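Local coordinates for protein acetyltransferase, GNAT family (Bacillus anthracis str. Sterne, PDB 3FBU) that binds coenzyme A and, as a GNAT-family enzyme, probably transfers an acetyl group from acetyl-coenzyme A to an unidentified acceptor, at residues L8-F13 / G71-H76; E19-Y24 / E42-F47; T25-V30 / F90-F95; Y84-V89 / A106-G111. All coordinates share one frame; numbering follows the deposited sequence.

Contact 1. Residues L8-F13 / G71-H76; sequences LLIRKF and GHIVFH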
# COMPACT_ATOMS: atom_id res chain seq x y z
N LEU A 8 -6.85 20.38 8.00
CA LEU A 8 -6.04 20.12 9.19
C LEU A 8 -5.23 21.32 9.59
O LEU A 8 -5.03 22.26 8.81
CB LEU A 8 -5.09 18.92 8.94
CG LEU A 8 -4.20 18.96 7.70
CD1 LEU A 8 -2.91 19.74 7.98
CD2 LEU A 8 -3.92 17.53 7.17
N LEU A 9 -4.75 21.29 10.82
CA LEU A 9 -3.82 22.27 11.31
C LEU A 9 -2.62 21.56 11.93
O LEU A 9 -2.72 20.40 12.32
CB LEU A 9 -4.46 23.20 12.34
CG LEU A 9 -5.02 22.67 13.65
CD1 LEU A 9 -3.93 22.42 14.73
CD2 LEU A 9 -6.06 23.71 14.18
N ILE A 10 -1.52 22.29 12.00
CA ILE A 10 -0.30 21.79 12.63
C ILE A 10 0.01 22.76 13.75
O ILE A 10 -0.02 23.98 13.56
CB ILE A 10 0.88 21.75 11.65
CG1 ILE A 10 0.48 20.94 10.41
CG2 ILE A 10 2.10 21.14 12.33
CD1 ILE A 10 1.49 20.97 9.32
N ARG A 11 0.31 22.24 14.92
CA ARG A 11 0.64 23.08 16.06
C ARG A 11 1.74 22.38 16.86
O ARG A 11 2.19 21.29 16.48
CB ARG A 11 -0.63 23.34 16.90
CG ARG A 11 -1.25 22.08 17.56
CD ARG A 11 -2.22 22.41 18.68
NE ARG A 11 -3.05 21.28 19.09
CZ ARG A 11 -2.63 20.23 19.82
NH1 ARG A 11 -1.39 20.14 20.23
NH2 ARG A 11 -3.47 19.25 20.13
N LYS A 12 2.21 23.01 17.94
CA LYS A 12 3.14 22.34 18.85
C LYS A 12 2.37 21.41 19.81
O LYS A 12 1.17 21.59 20.03
CB LYS A 12 4.02 23.35 19.59
CG LYS A 12 5.17 23.86 18.72
CD LYS A 12 5.75 25.18 19.20
CE LYS A 12 6.48 25.07 20.51
NZ LYS A 12 7.29 26.33 20.74
N PHE A 13 3.08 20.41 20.32
CA PHE A 13 2.50 19.40 21.21
C PHE A 13 2.08 20.03 22.54
O PHE A 13 2.73 20.95 23.00
CB PHE A 13 3.56 18.33 21.53
CG PHE A 13 3.62 17.20 20.53
CD1 PHE A 13 2.53 16.37 20.33
CD2 PHE A 13 4.81 16.92 19.84
CE1 PHE A 13 2.60 15.29 19.43
CE2 PHE A 13 4.87 15.87 18.93
CZ PHE A 13 3.77 15.05 18.72
N GLY A 71 -1.64 12.37 13.43
CA GLY A 71 -0.23 12.07 13.19
C GLY A 71 0.65 13.24 13.58
O GLY A 71 0.20 14.18 14.23
N HIS A 72 1.92 13.15 13.22
CA HIS A 72 2.81 14.27 13.40
C HIS A 72 3.77 14.46 12.21
O HIS A 72 4.09 13.52 11.46
CB HIS A 72 3.55 14.20 14.76
CG HIS A 72 4.59 13.12 14.86
ND1 HIS A 72 4.32 11.89 15.42
CD2 HIS A 72 5.91 13.10 14.52
CE1 HIS A 72 5.42 11.14 15.39
NE2 HIS A 72 6.39 11.85 14.85
N ILE A 73 4.17 15.71 12.04
CA ILE A 73 5.19 16.11 11.09
C ILE A 73 6.52 16.30 11.82
O ILE A 73 6.59 16.94 12.89
CB ILE A 73 4.79 17.44 10.38
CG1 ILE A 73 3.64 17.21 9.37
CG2 ILE A 73 6.01 18.11 9.73
CD1 ILE A 73 4.01 16.41 8.10
N VAL A 74 7.55 15.72 11.22
CA VAL A 74 8.93 15.91 11.64
C VAL A 74 9.48 17.09 10.83
O VAL A 74 9.38 17.10 9.61
CB VAL A 74 9.76 14.65 11.39
CG1 VAL A 74 11.15 14.78 11.96
CG2 VAL A 74 9.07 13.39 11.98
N PHE A 75 10.01 18.10 11.52
CA PHE A 75 10.57 19.28 10.81
C PHE A 75 11.65 19.96 11.67
O PHE A 75 11.35 20.52 12.70
CB PHE A 75 9.46 20.24 10.42
CG PHE A 75 9.86 21.27 9.40
CD1 PHE A 75 10.35 20.90 8.16
CD2 PHE A 75 9.74 22.61 9.69
CE1 PHE A 75 10.68 21.85 7.21
CE2 PHE A 75 10.08 23.57 8.73
CZ PHE A 75 10.56 23.17 7.50
N HIS A 76 12.91 19.88 11.23
CA HIS A 76 14.04 20.39 12.01
C HIS A 76 15.25 20.73 11.15
O HIS A 76 15.39 20.25 10.03
CB HIS A 76 14.46 19.39 13.10
CG HIS A 76 14.84 18.03 12.60
ND1 HIS A 76 16.08 17.74 12.05
CD2 HIS A 76 14.14 16.87 12.55
CE1 HIS A 76 16.12 16.46 11.72
NE2 HIS A 76 14.95 15.92 12.00
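Phe13 and His72 meet at one end of this contact and Ile10 and Ile73 at the other, giving two small, buried apolar touches between segments whose backbones do not pair. The ring of Phe13 brings its far carbon CZ to within 4.1 Å of CB of His72, approaching obliquely, so that it touches the root of the histidine and leaves the imidazole to other partners. His72 places CG between its backbone N and carbonyl carbon (chi1 71°), and with the ring so turned ND1 can meet the hydroxyl of Tyr24 in helix 18-25, to which it is hydrogen-bonded. At the second touch Ile10 stretches its longer branch outward (chi2 173°) and CD1 stands 4.3 Å from CG1 of Ile73. Both isoleucines also rest on Thr107 of helix 99-114.

The separation follows from the order of strands in the mixed sheet of the GNAT fold. Strand 58-63 runs between 8-10 and 68-79 and shares backbone hydrogen bonds with both, so the two segments face each other across an intervening strand, with the CA atoms of Ile10 and Ile73 8.0 Å apart.

The other flank of segment 8-13 is looser and partly exposed. There Arg11 folds back on its own chain: NH1 donates to the carbonyl O of Lys12 at 2.9 Å, with that oxygen in the guanidinium plane, and the same NH1 forms a salt bridge with Asp17. Lys12 takes no part in the contact; its NZ is hydrogen-bonded to the carbonyl oxygen of Gly53.

Contact 2. Residues E19-Y24 / E42-F47; sequences EAVHEY and EDTRNF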
# COMPACT_ATOMS: atom_id res chain seq x y z
N GLU A 19 -1.32 10.33 24.53
CA GLU A 19 -2.15 9.13 24.35
C GLU A 19 -2.55 8.89 22.90
O GLU A 19 -2.49 7.76 22.42
CB GLU A 19 -3.37 9.13 25.29
CG GLU A 19 -3.00 8.70 26.73
CD GLU A 19 -4.20 8.46 27.65
OE1 GLU A 19 -5.35 8.53 27.17
OE2 GLU A 19 -3.97 8.22 28.86
N ALA A 20 -2.93 9.95 22.20
CA ALA A 20 -3.29 9.88 20.77
C ALA A 20 -2.05 9.54 19.92
O ALA A 20 -2.14 8.81 18.93
CB ALA A 20 -3.90 11.21 20.33
N VAL A 21 -0.90 10.07 20.31
CA VAL A 21 0.33 9.71 19.61
C VAL A 21 0.67 8.24 19.83
O VAL A 21 1.03 7.52 18.89
CB VAL A 21 1.49 10.62 20.04
CG1 VAL A 21 2.88 10.10 19.49
CG2 VAL A 21 1.21 12.03 19.56
N HIS A 22 0.51 7.78 21.07
CA HIS A 22 0.83 6.40 21.42
C HIS A 22 0.03 5.37 20.60
O HIS A 22 0.50 4.26 20.31
CB HIS A 22 0.69 6.18 22.92
CG HIS A 22 1.30 4.90 23.37
ND1 HIS A 22 2.66 4.70 23.38
CD2 HIS A 22 0.73 3.74 23.79
CE1 HIS A 22 2.91 3.47 23.80
NE2 HIS A 22 1.76 2.87 24.06
N GLU A 23 -1.16 5.74 20.17
CA GLU A 23 -1.99 4.85 19.37
C GLU A 23 -1.23 4.34 18.13
O GLU A 23 -1.43 3.20 17.69
CB GLU A 23 -3.28 5.59 18.99
CG GLU A 23 -4.28 4.77 18.21
CD GLU A 23 -5.56 5.55 17.91
OE1 GLU A 23 -5.62 6.75 18.28
OE2 GLU A 23 -6.49 4.97 17.31
N TYR A 24 -0.36 5.18 17.57
CA TYR A 24 0.44 4.77 16.40
C TYR A 24 1.92 4.51 16.69
O TYR A 24 2.52 3.67 16.04
CB TYR A 24 0.26 5.73 15.22
CG TYR A 24 0.63 7.19 15.43
CD1 TYR A 24 1.93 7.64 15.19
CD2 TYR A 24 -0.34 8.14 15.78
CE1 TYR A 24 2.29 9.00 15.38
CE2 TYR A 24 -0.01 9.49 15.95
CZ TYR A 24 1.29 9.92 15.75
OH TYR A 24 1.60 11.27 15.92
N GLU A 42 6.16 5.05 28.24
CA GLU A 42 7.18 6.00 28.71
C GLU A 42 7.92 6.66 27.53
O GLU A 42 8.25 7.83 27.61
CB GLU A 42 8.20 5.36 29.66
CG GLU A 42 9.32 6.35 30.08
CD GLU A 42 9.97 6.06 31.44
OE1 GLU A 42 9.30 5.49 32.33
OE2 GLU A 42 11.17 6.43 31.62
N ASP A 43 8.20 5.89 26.48
CA ASP A 43 8.88 6.43 25.28
C ASP A 43 8.04 7.52 24.65
O ASP A 43 8.55 8.59 24.32
CB ASP A 43 9.09 5.34 24.22
CG ASP A 43 10.19 4.34 24.60
OD1 ASP A 43 11.09 4.71 25.38
OD2 ASP A 43 10.15 3.20 24.05
N THR A 44 6.74 7.25 24.46
CA THR A 44 5.86 8.27 23.89
C THR A 44 5.77 9.51 24.76
O THR A 44 5.85 10.63 24.25
CB THR A 44 4.49 7.73 23.56
OG1 THR A 44 4.63 6.56 22.73
CG2 THR A 44 3.64 8.82 22.82
N ARG A 45 5.57 9.36 26.07
CA ARG A 45 5.56 10.52 26.98
C ARG A 45 6.85 11.35 26.89
O ARG A 45 6.83 12.60 26.85
CB ARG A 45 5.28 10.05 28.42
CG ARG A 45 3.82 9.61 28.68
CD ARG A 45 3.58 9.33 30.18
NE ARG A 45 4.35 8.17 30.63
CZ ARG A 45 3.87 6.94 30.88
NH1 ARG A 45 2.56 6.65 30.76
NH2 ARG A 45 4.71 5.98 31.28
N ASN A 46 7.98 10.65 26.85
CA ASN A 46 9.28 11.31 26.73
C ASN A 46 9.36 12.09 25.40
O ASN A 46 9.81 13.23 25.37
CB ASN A 46 10.41 10.27 26.76
CG ASN A 46 10.66 9.67 28.15
OD1 ASN A 46 10.27 10.22 29.18
ND2 ASN A 46 11.37 8.52 28.16
N PHE A 47 8.94 11.46 24.33
CA PHE A 47 8.94 12.07 22.99
C PHE A 47 8.11 13.35 22.97
O PHE A 47 8.58 14.41 22.53
CB PHE A 47 8.41 11.05 21.98
CG PHE A 47 8.15 11.62 20.62
CD1 PHE A 47 9.19 11.96 19.78
CD2 PHE A 47 6.85 11.78 20.16
CE1 PHE A 47 8.92 12.48 18.49
CE2 PHE A 47 6.60 12.29 18.91
CZ PHE A 47 7.64 12.64 18.07
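The helical segments 19-24 and 42-47 approach to 9.3 Å between axes at an angle of 126°, nearer antiparallel than parallel, and the backbones come together at His22 and Thr44, whose CA atoms lie 5.9 Å apart. Thr44 has the largest area buried in this contact and divides its two branches between polar and apolar partners. Its hydroxyl OG1 lies at the edge of the His22 ring, in the ring plane, and shares a nearly straight hydrogen bond with ND1 at 2.8 Å (176°); either group could be the donor. OG1 is also hydrogen-bonded to the hydroxyl of Thr25 and, weakly, to the carbonyl of Thr40, so three polar partners, one of them weak, hold OG1 and probably fix the rotation of the threonine side chain.

The methyl of Thr44 turns to the other task. With CG2 opposite the backbone N across the CA-CB bond, it reaches helix 18-25 and packs 3.6 Å from CG1 of Val21 and 3.7 Å from the backbone N of His22. Val21 CG1 has a second, more distant neighbour in CE2 of Phe47, at 4.4 Å, one turn further along helix 41-50.

Arg45 of helix 41-50 makes a cation-pi contact with Trp18. On the inner side the pair lies against the sheet: Val21 and Tyr24 touch Leu69 of strand 68-79, the ring of Phe47 meets that of His72 with the planes inclined at about 50°, and Val21 also packs on Phe13, just beyond strand 8-10.

Contact 3. Residues T25-V30 / F90-F95; sequences TSDSDV and FNPKYF. With COA (coenzyme A), chain C.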
# COMPACT_ATOMS: atom_id res chain seq x y z
N THR A 25 2.52 5.19 17.67
CA THR A 25 3.91 4.92 17.98
C THR A 25 4.14 3.55 18.66
O THR A 25 5.26 3.05 18.68
CB THR A 25 4.58 6.05 18.79
OG1 THR A 25 3.87 6.25 20.01
CG2 THR A 25 4.66 7.34 17.96
N SER A 26 3.07 2.96 19.20
CA SER A 26 3.11 1.59 19.73
C SER A 26 2.84 0.53 18.66
O SER A 26 2.86 -0.68 18.95
CB SER A 26 2.07 1.47 20.85
OG SER A 26 0.75 1.66 20.38
N ASP A 27 2.55 0.96 17.44
CA ASP A 27 2.12 0.05 16.37
C ASP A 27 3.35 -0.36 15.57
O ASP A 27 4.08 0.49 15.03
CB ASP A 27 1.08 0.76 15.50
CG ASP A 27 0.48 -0.13 14.41
OD1 ASP A 27 1.19 -0.99 13.84
OD2 ASP A 27 -0.71 0.09 14.08
N SER A 28 3.60 -1.66 15.48
CA SER A 28 4.88 -2.12 14.93
C SER A 28 4.91 -2.01 13.41
O SER A 28 5.98 -1.85 12.83
CB SER A 28 5.26 -3.52 15.45
OG SER A 28 4.37 -4.52 15.00
N ASP A 29 3.75 -2.04 12.76
CA ASP A 29 3.69 -1.76 11.34
C ASP A 29 4.00 -0.28 11.08
O ASP A 29 4.75 0.03 10.16
CB ASP A 29 2.32 -2.12 10.76
CG ASP A 29 2.11 -3.63 10.69
OD1 ASP A 29 3.12 -4.38 10.54
OD2 ASP A 29 0.93 -4.07 10.78
N VAL A 30 3.45 0.61 11.91
CA VAL A 30 3.74 2.05 11.76
C VAL A 30 5.23 2.36 11.92
O VAL A 30 5.78 3.14 11.15
CB VAL A 30 2.94 2.91 12.77
CG1 VAL A 30 3.42 4.39 12.72
CG2 VAL A 30 1.45 2.78 12.48
N PHE A 90 1.98 8.82 10.86
CA PHE A 90 0.53 8.98 10.94
C PHE A 90 -0.12 7.71 11.47
O PHE A 90 0.48 6.63 11.47
CB PHE A 90 -0.07 9.38 9.58
CG PHE A 90 0.01 10.85 9.31
CD1 PHE A 90 1.24 11.45 9.07
CD2 PHE A 90 -1.11 11.62 9.29
CE1 PHE A 90 1.32 12.78 8.86
CE2 PHE A 90 -1.02 12.96 9.06
CZ PHE A 90 0.19 13.54 8.84
N ASN A 91 -1.32 7.89 11.98
CA ASN A 91 -2.16 6.84 12.50
C ASN A 91 -2.80 6.11 11.33
O ASN A 91 -3.47 6.75 10.50
CB ASN A 91 -3.24 7.47 13.40
CG ASN A 91 -4.11 6.44 14.11
OD1 ASN A 91 -4.47 5.40 13.55
ND2 ASN A 91 -4.47 6.74 15.36
N PRO A 92 -2.60 4.79 11.25
CA PRO A 92 -3.14 3.98 10.14
C PRO A 92 -4.65 4.09 9.95
O PRO A 92 -5.13 3.87 8.85
CB PRO A 92 -2.79 2.54 10.52
CG PRO A 92 -1.88 2.59 11.67
CD PRO A 92 -1.83 3.99 12.22
N LYS A 93 -5.39 4.44 11.00
CA LYS A 93 -6.84 4.69 10.82
C LYS A 93 -7.09 5.77 9.80
O LYS A 93 -8.19 5.84 9.23
CB LYS A 93 -7.51 5.10 12.11
CG LYS A 93 -7.56 4.03 13.13
CD LYS A 93 -8.06 4.59 14.43
CE LYS A 93 -7.97 3.57 15.54
NZ LYS A 93 -8.72 2.32 15.22
N TYR A 94 -6.11 6.65 9.58
CA TYR A 94 -6.32 7.81 8.72
C TYR A 94 -5.46 7.83 7.46
O TYR A 94 -5.39 8.84 6.77
CB TYR A 94 -6.12 9.08 9.55
CG TYR A 94 -7.05 9.10 10.74
CD1 TYR A 94 -8.36 9.57 10.62
CD2 TYR A 94 -6.65 8.61 11.98
CE1 TYR A 94 -9.23 9.57 11.70
CE2 TYR A 94 -7.52 8.59 13.07
CZ TYR A 94 -8.81 9.07 12.91
OH TYR A 94 -9.68 9.08 13.97
N PHE A 95 -4.85 6.70 7.13
CA PHE A 95 -4.04 6.58 5.92
C PHE A 95 -4.85 6.74 4.63
O PHE A 95 -6.08 6.48 4.58
CB PHE A 95 -3.35 5.21 5.84
CG PHE A 95 -2.20 5.02 6.79
CD1 PHE A 95 -1.70 6.05 7.57
CD2 PHE A 95 -1.57 3.78 6.86
CE1 PHE A 95 -0.61 5.84 8.41
CE2 PHE A 95 -0.48 3.57 7.71
CZ PHE A 95 -0.01 4.62 8.49
N1A COA C . 1.85 1.03 -2.60
C2A COA C . 1.85 2.09 -3.47
N3A COA C . 1.32 3.30 -3.09
C4A COA C . 0.80 3.42 -1.84
C5A COA C . 0.79 2.36 -0.95
C6A COA C . 1.35 1.15 -1.33
N6A COA C . 1.39 0.11 -0.49
N7A COA C . 0.22 2.79 0.19
C8A COA C . -0.15 4.08 0.04
N9A COA C . 0.20 4.48 -1.23
C1B COA C . 0.15 5.82 -1.81
C2B COA C . -1.26 6.43 -1.81
O2B COA C . -2.04 5.98 -2.91
C3B COA C . -0.90 7.90 -1.88
O3B COA C . -0.62 8.28 -3.21
P3B COA C . -1.74 8.90 -4.22
O7A COA C . -1.08 9.50 -5.42
O8A COA C . -2.67 7.77 -4.59
O9A COA C . -2.47 9.97 -3.44
C4B COA C . 0.39 8.00 -1.04
O4B COA C . 0.96 6.72 -1.07
C5B COA C . 0.13 8.38 0.41
O5B COA C . -0.30 9.73 0.42
P1A COA C . -1.10 10.32 1.67
O1A COA C . -2.53 9.81 1.64
O2A COA C . -1.00 11.80 1.66
O3A COA C . -0.26 9.73 2.90
P2A COA C . -0.85 9.16 4.29
O4A COA C . -1.74 10.21 4.91
O5A COA C . -1.51 7.80 4.02
O6A COA C . 0.51 8.95 5.13
CBP COA C . 2.65 8.02 5.66
CCP COA C . 1.71 8.48 4.54
CDP COA C . 2.76 9.22 6.61
CEP COA C . 3.95 7.67 4.94
CAP COA C . 2.04 6.78 6.37
OAP COA C . 2.00 5.65 5.51
C9P COA C . 2.83 6.35 7.57
O9P COA C . 2.70 7.03 8.76
N8P COA C . 3.74 5.37 7.46
C7P COA C . 4.40 4.81 8.64
C6P COA C . 5.48 5.72 9.21
C5P COA C . 6.59 5.96 8.20
O5P COA C . 7.19 5.03 7.61
N4P COA C . 6.92 7.23 8.02
C3P COA C . 7.88 7.64 6.98
C2P COA C . 9.33 7.49 7.39
S1P COA C . 10.42 8.21 6.12
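Val30 and Pro92 join two loops that help line the coenzyme A pocket of the GNAT fold: the loop after helix 18-25, and the turn between strand 83-90 and helix 99-114 that leads into the backbone amides of Asn96 and Gly98, both hydrogen-bonded to the coenzyme. Van der Waals packing carries the contact. The Val30 and Pro92 side chains cross at about a right angle, CG2 of Val30 lying 3.4 Å from CG of Pro92, which is tighter than usual. Two oxygens merely touch carbons here: the carbonyl O of Phe90 lies 3.9 Å from CG1 of Val30, and the Asp27 and Pro92 side chains point at each other, OD2 coming 3.7 Å from Pro92 CG.

Polar bonds shape each loop separately. Asp27 sets CG opposite its backbone N (chi1 -176°), and OD1 accepts from the backbone N of Asp29 at 3.0 Å, an Asx turn, with a weak further bond from Val30 N. Asn91 OD1 makes a second Asx turn by accepting from the backbone N of Lys93. Asp29 also forms a salt bridge with Lys16 of the second subunit.

The coenzyme is met by both loops. Phe90 N, at the end of strand 83-90, donates to its O9P at 2.9 Å, while the carbonyl O of Val30 lies 3.2 Å from C6P. The ring of Phe95 is sandwiched: the pantetheine arm lies over one face, and on the opposite face CA of Pro92 stands 3.3 Å above the ring centre.

Contact 4. Residues Y84-V89 / A106-G111; sequences YEIGWV and ATLKYG. With COA (coenzyme A), chain C.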
# COMPACT_ATOMS: atom_id res chain seq x y z
N TYR A 84 16.50 22.27 6.04
CA TYR A 84 15.75 21.49 7.03
C TYR A 84 15.46 20.11 6.45
O TYR A 84 15.51 19.90 5.23
CB TYR A 84 14.42 22.17 7.35
CG TYR A 84 14.48 23.13 8.49
CD1 TYR A 84 13.53 23.09 9.53
CD2 TYR A 84 15.50 24.08 8.55
CE1 TYR A 84 13.61 23.96 10.59
CE2 TYR A 84 15.56 24.97 9.61
CZ TYR A 84 14.62 24.90 10.62
OH TYR A 84 14.69 25.79 11.69
N GLU A 85 15.12 19.19 7.35
CA GLU A 85 14.65 17.87 7.01
C GLU A 85 13.19 17.73 7.47
O GLU A 85 12.80 18.23 8.56
CB GLU A 85 15.52 16.81 7.68
CG GLU A 85 15.01 15.40 7.53
CD GLU A 85 15.90 14.32 8.13
OE1 GLU A 85 16.88 14.65 8.86
OE2 GLU A 85 15.60 13.14 7.85
N ILE A 86 12.39 17.07 6.64
CA ILE A 86 10.96 16.84 6.89
C ILE A 86 10.68 15.33 6.86
O ILE A 86 11.33 14.56 6.14
CB ILE A 86 10.06 17.61 5.86
CG1 ILE A 86 8.55 17.67 6.26
CG2 ILE A 86 10.24 17.03 4.44
CD1 ILE A 86 7.72 18.69 5.42
N GLY A 87 9.65 14.94 7.62
CA GLY A 87 9.18 13.59 7.72
C GLY A 87 7.79 13.59 8.32
O GLY A 87 7.22 14.65 8.60
N TRP A 88 7.27 12.39 8.58
CA TRP A 88 5.85 12.24 8.91
C TRP A 88 5.61 10.86 9.48
O TRP A 88 6.18 9.91 8.99
CB TRP A 88 5.01 12.41 7.63
CG TRP A 88 5.71 11.98 6.38
CD1 TRP A 88 5.94 10.71 5.95
CD2 TRP A 88 6.31 12.84 5.42
NE1 TRP A 88 6.64 10.72 4.76
CE2 TRP A 88 6.88 12.02 4.41
CE3 TRP A 88 6.43 14.23 5.32
CZ2 TRP A 88 7.57 12.55 3.34
CZ3 TRP A 88 7.11 14.74 4.25
CH2 TRP A 88 7.66 13.92 3.27
N VAL A 89 4.76 10.77 10.50
CA VAL A 89 4.31 9.50 11.06
C VAL A 89 2.82 9.69 11.41
O VAL A 89 2.47 10.61 12.16
CB VAL A 89 5.08 9.11 12.34
CG1 VAL A 89 4.63 7.71 12.83
CG2 VAL A 89 6.66 9.21 12.13
N ALA A 106 1.85 21.99 3.39
CA ALA A 106 1.69 23.16 4.24
C ALA A 106 2.96 23.51 5.01
O ALA A 106 3.29 24.68 5.18
CB ALA A 106 0.52 22.94 5.21
N THR A 107 3.68 22.49 5.48
CA THR A 107 4.95 22.70 6.17
C THR A 107 6.02 23.27 5.25
O THR A 107 6.70 24.21 5.62
CB THR A 107 5.42 21.38 6.84
OG1 THR A 107 4.37 20.87 7.69
CG2 THR A 107 6.72 21.59 7.66
N LEU A 108 6.15 22.73 4.03
CA LEU A 108 7.10 23.28 3.05
C LEU A 108 6.82 24.75 2.81
O LEU A 108 7.72 25.56 2.80
CB LEU A 108 7.03 22.51 1.71
CG LEU A 108 7.40 21.04 1.68
CD1 LEU A 108 7.18 20.43 0.28
CD2 LEU A 108 8.81 20.76 2.16
N LYS A 109 5.55 25.08 2.61
CA LYS A 109 5.13 26.46 2.35
C LYS A 109 5.53 27.40 3.48
O LYS A 109 6.09 28.48 3.26
CB LYS A 109 3.61 26.50 2.16
CG LYS A 109 3.10 25.79 0.92
CD LYS A 109 1.52 25.83 0.78
CE LYS A 109 0.97 25.14 -0.49
NZ LYS A 109 -0.55 25.16 -0.62
N TYR A 110 5.26 26.97 4.70
CA TYR A 110 5.69 27.68 5.91
C TYR A 110 7.21 27.83 5.97
O TYR A 110 7.71 28.92 6.20
CB TYR A 110 5.19 26.97 7.14
CG TYR A 110 5.48 27.65 8.46
CD1 TYR A 110 4.66 28.68 8.93
CD2 TYR A 110 6.54 27.25 9.25
CE1 TYR A 110 4.92 29.30 10.15
CE2 TYR A 110 6.80 27.87 10.48
CZ TYR A 110 5.99 28.89 10.91
OH TYR A 110 6.24 29.48 12.11
N GLY A 111 7.93 26.73 5.72
CA GLY A 111 9.40 26.78 5.71
C GLY A 111 9.96 27.79 4.73
O GLY A 111 10.86 28.56 5.06
N1A COA C . 1.85 1.03 -2.60
C2A COA C . 1.85 2.09 -3.47
N3A COA C . 1.32 3.30 -3.09
C4A COA C . 0.80 3.42 -1.84
C5A COA C . 0.79 2.36 -0.95
C6A COA C . 1.35 1.15 -1.33
N6A COA C . 1.39 0.11 -0.49
N7A COA C . 0.22 2.79 0.19
C8A COA C . -0.15 4.08 0.04
N9A COA C . 0.20 4.48 -1.23
C1B COA C . 0.15 5.82 -1.81
C2B COA C . -1.26 6.43 -1.81
O2B COA C . -2.04 5.98 -2.91
C3B COA C . -0.90 7.90 -1.88
O3B COA C . -0.62 8.28 -3.21
P3B COA C . -1.74 8.90 -4.22
O7A COA C . -1.08 9.50 -5.42
O8A COA C . -2.67 7.77 -4.59
O9A COA C . -2.47 9.97 -3.44
C4B COA C . 0.39 8.00 -1.04
O4B COA C . 0.96 6.72 -1.07
C5B COA C . 0.13 8.38 0.41
O5B COA C . -0.30 9.73 0.42
P1A COA C . -1.10 10.32 1.67
O1A COA C . -2.53 9.81 1.64
O2A COA C . -1.00 11.80 1.66
O3A COA C . -0.26 9.73 2.90
P2A COA C . -0.85 9.16 4.29
O4A COA C . -1.74 10.21 4.91
O5A COA C . -1.51 7.80 4.02
O6A COA C . 0.51 8.95 5.13
CBP COA C . 2.65 8.02 5.66
CCP COA C . 1.71 8.48 4.54
CDP COA C . 2.76 9.22 6.61
CEP COA C . 3.95 7.67 4.94
CAP COA C . 2.04 6.78 6.37
OAP COA C . 2.00 5.65 5.51
C9P COA C . 2.83 6.35 7.57
O9P COA C . 2.70 7.03 8.76
N8P COA C . 3.74 5.37 7.46
C7P COA C . 4.40 4.81 8.64
C6P COA C . 5.48 5.72 9.21
C5P COA C . 6.59 5.96 8.20
O5P COA C . 7.19 5.03 7.61
N4P COA C . 6.92 7.23 8.02
C3P COA C . 7.88 7.64 6.98
C2P COA C . 9.33 7.49 7.39
S1P COA C . 10.42 8.21 6.12
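Ile86, midway along strand 83-90, faces helix 99-114 and has more than twice as much surface buried here as either of its partners, Thr107 and Leu108. Its longer branch is fully extended (chi1 -167°, chi2 167°), pushing CD1 out from the sheet to the helix surface. There the methyl touches two consecutive residues, CG2 of Thr107 at 3.8 Å and CD2 of Leu108 at 4.0 Å.

Thr107 shows how a threonine can serve a wholly apolar interface. It offers CB and its methyl to Ile86, whereas OG1, anti to the carbonyl carbon, bends back to hydrogen-bond the carbonyl of Ala103 one turn earlier, so the buried hydroxyl is satisfied within its own helix. Leu108 comes in from the flank, only the end of its side chain reaching the isoleucine; it also packs on Ile120 of strand 119-124, a strand that Ile86 touches too.

Further along the same strand the coenzyme takes over as partner. The carbonyl O of Trp88 accepts from N4P of coenzyme A at 2.9 Å (148°), and the indole carbon CD1 lies 3.6 Å from CDP, a methyl of the pantetheine arm, while NE1 is hydrogen-bonded to Ser131. Strand 83-90, helix 99-114 and strand 119-124 form the beta-alpha-beta crossover at the heart of the GNAT fold, in which the pantetheine chain hydrogen-bonds along the first strand.

From the N terminus, contact 1 opens at strand 8-10 and closes a long loop on strand 68-79; contact 2 is nested within it, pairing the two helices of that excursion. Contact 3 starts between those helices and ends after strand 83-90, so it crosses both earlier closures. It also crosses contact 4, whose strand precedes residues 90-95 and whose helix follows them. Contact 4 itself comes in series after contacts 1 and 2. The neighbouring strands 68-79 and 83-90 join contacts 1 and 4 within one sheet, Thr25 and Thr44 link contacts 3 and 2, and contacts 3 and 4 both touch coenzyme A, tying the N-terminal helices to the cofactor-binding core.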